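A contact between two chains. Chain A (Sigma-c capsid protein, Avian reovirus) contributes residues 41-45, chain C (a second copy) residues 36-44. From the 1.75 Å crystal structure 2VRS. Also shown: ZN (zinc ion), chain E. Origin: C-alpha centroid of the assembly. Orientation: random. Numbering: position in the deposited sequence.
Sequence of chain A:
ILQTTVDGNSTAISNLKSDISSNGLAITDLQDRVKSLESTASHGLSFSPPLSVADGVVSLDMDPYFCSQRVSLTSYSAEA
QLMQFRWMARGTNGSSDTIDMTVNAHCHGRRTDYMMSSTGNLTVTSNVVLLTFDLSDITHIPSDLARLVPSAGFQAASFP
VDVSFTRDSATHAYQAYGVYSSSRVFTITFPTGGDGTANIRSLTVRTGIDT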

# COMPACT_ATOMS: atom_id res chain seq x y z
N ALA A 41 -18.59 28.19 -8.40
CA ALA A 41 -18.31 26.77 -8.77
C ALA A 41 -18.37 25.76 -7.60
O ALA A 41 -18.86 24.64 -7.76
CB ALA A 41 -16.99 26.66 -9.48
N SER A 42 -17.89 26.17 -6.42
CA SER A 42 -17.83 25.26 -5.27
C SER A 42 -19.20 24.93 -4.67
O SER A 42 -19.33 24.00 -3.87
CB SER A 42 -16.88 25.77 -4.19
OG SER A 42 -17.44 26.87 -3.49
N HIS A 43 -20.24 25.68 -5.05
CA HIS A 43 -21.56 25.29 -4.56
C HIS A 43 -21.92 23.89 -5.09
O HIS A 43 -21.65 23.56 -6.25
CB HIS A 43 -22.63 26.32 -4.97
CG HIS A 43 -22.50 27.65 -4.30
ND1 HIS A 43 -23.30 28.73 -4.63
CD2 HIS A 43 -21.69 28.09 -3.30
CE1 HIS A 43 -22.98 29.77 -3.89
NE2 HIS A 43 -22.00 29.41 -3.07
N GLY A 44 -22.53 23.08 -4.24
CA GLY A 44 -22.92 21.72 -4.65
C GLY A 44 -21.80 20.74 -5.01
O GLY A 44 -22.04 19.80 -5.77
N LEU A 45 -20.59 20.97 -4.50
CA LEU A 45 -19.53 19.94 -4.53
C LEU A 45 -20.01 18.74 -3.76
O LEU A 45 -20.67 18.90 -2.74
CB LEU A 45 -18.25 20.43 -3.86
CG LEU A 45 -17.28 21.30 -4.64
CD1 LEU A 45 -16.18 21.79 -3.70
CD2 LEU A 45 -16.72 20.62 -5.87
N SER C 36 -31.34 31.66 0.54
CA SER C 36 -30.99 30.43 -0.16
C SER C 36 -29.47 30.24 -0.20
O SER C 36 -28.96 29.15 0.05
CB SER C 36 -31.58 30.46 -1.58
OG SER C 36 -31.17 29.34 -2.35
N LEU C 37 -28.73 31.31 -0.50
CA LEU C 37 -27.27 31.24 -0.56
C LEU C 37 -26.67 30.94 0.80
O LEU C 37 -25.67 30.20 0.92
CB LEU C 37 -26.66 32.54 -1.14
CG LEU C 37 -26.80 32.79 -2.66
CD1 LEU C 37 -26.42 34.24 -2.99
CD2 LEU C 37 -25.98 31.82 -3.51
N GLU C 38 -27.29 31.48 1.84
CA GLU C 38 -26.83 31.29 3.20
C GLU C 38 -27.00 29.82 3.67
O GLU C 38 -26.36 29.41 4.65
CB GLU C 38 -27.53 32.27 4.15
CG GLU C 38 -26.88 33.69 4.19
CD GLU C 38 -27.76 34.75 4.87
OE1 GLU C 38 -28.93 34.46 5.20
OE2 GLU C 38 -27.26 35.88 5.11
N SER C 39 -27.84 29.05 2.99
CA SER C 39 -28.08 27.63 3.33
C SER C 39 -27.18 26.66 2.54
O SER C 39 -27.31 25.44 2.65
CB SER C 39 -29.57 27.29 3.12
OG SER C 39 -29.85 27.14 1.74
N THR C 40 -26.27 27.20 1.73
CA THR C 40 -25.43 26.40 0.82
C THR C 40 -24.60 25.40 1.61
O THR C 40 -23.86 25.79 2.50
CB THR C 40 -24.49 27.31 0.01
OG1 THR C 40 -25.30 28.19 -0.77
CG2 THR C 40 -23.59 26.48 -0.93
N ALA C 41 -24.77 24.11 1.30
CA ALA C 41 -24.11 23.03 2.05
C ALA C 41 -22.58 23.09 2.05
O ALA C 41 -21.96 22.90 3.11
CB ALA C 41 -24.61 21.65 1.56
N SER C 42 -21.98 23.36 0.90
CA SER C 42 -20.50 23.44 0.82
C SER C 42 -19.87 24.60 1.61
O SER C 42 -18.66 24.62 1.83
CB SER C 42 -20.01 23.39 -0.64
OG SER C 42 -20.21 24.63 -1.30
N HIS C 43 -20.69 25.56 2.08
CA HIS C 43 -20.15 26.58 2.97
C HIS C 43 -19.65 25.95 4.25
O HIS C 43 -20.32 25.09 4.83
CB HIS C 43 -21.22 27.65 3.34
CG HIS C 43 -21.57 28.59 2.23
ND1 HIS C 43 -22.50 29.59 2.41
CD2 HIS C 43 -21.14 28.70 0.95
CE1 HIS C 43 -22.62 30.28 1.29
NE2 HIS C 43 -21.80 29.78 0.39
N GLY C 44 -18.46 26.35 4.69
CA GLY C 44 -17.91 25.90 5.97
C GLY C 44 -17.19 24.54 5.98
O GLY C 44 -16.75 24.08 7.04
ZN ZN E . -21.38 30.49 -1.46
O HOH W 1 -18.83 26.81 -1.45
O HOH W 2 -23.37 22.93 -1.43
O HOH W 3 -22.69 32.33 -1.46

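A metal ion shared between copies of one protein can tie side chains from different chains together, while neighbouring residues pack around the ligands. The contact between these two copies of the avian reovirus sigma-C capsid protein illustrates the principle, with most of the covered surface belonging to H43(A) and S42(C).

H43(A) covers the most. Its CA-to-CB bond points sideways, but with chi1 in the m well the imidazole reaches the other chain, and NE2 of H43(A) binds zinc at 2.0 Å. NE2 of H43(C) binds the same ion, also at 2.0 Å; a water and a ligand from elsewhere in the structure complete the set. The two NE2 atoms of H43(A) and H43(C) therefore lie 3.5 Å apart without a hydrogen bond, since each directs its lone pair at the metal. The rings meet obliquely, their planes at 63°. T40(C) points toward the other chain and lays its methyl over one face of the H43(A) ring, CG2 of T40(C) approaching CD2 of H43(A) to 3.4 Å in a CH-pi contact. L37(C) adds apolar packing, its CD2 3.7 Å from CE1 of H43(A).

S42(C) supplies the direct polar link. Its side chain, in the p rotamer, donates a hydrogen bond from OG to the backbone O of S42(A) at 2.8 Å. That same carbonyl also accepts a weak bond from N of L45(A), 3.3 Å away, across a type II turn, so one oxygen serves both the turn and the contact. Two waters extend the link: one donates to OG of S42(C) and also hydrogen-bonds OG of S42(A), while the other accepts from both N of S42(C) and N of G44(A). Metal, methyl and hydroxyl thus engage neighbouring parts of one short turn.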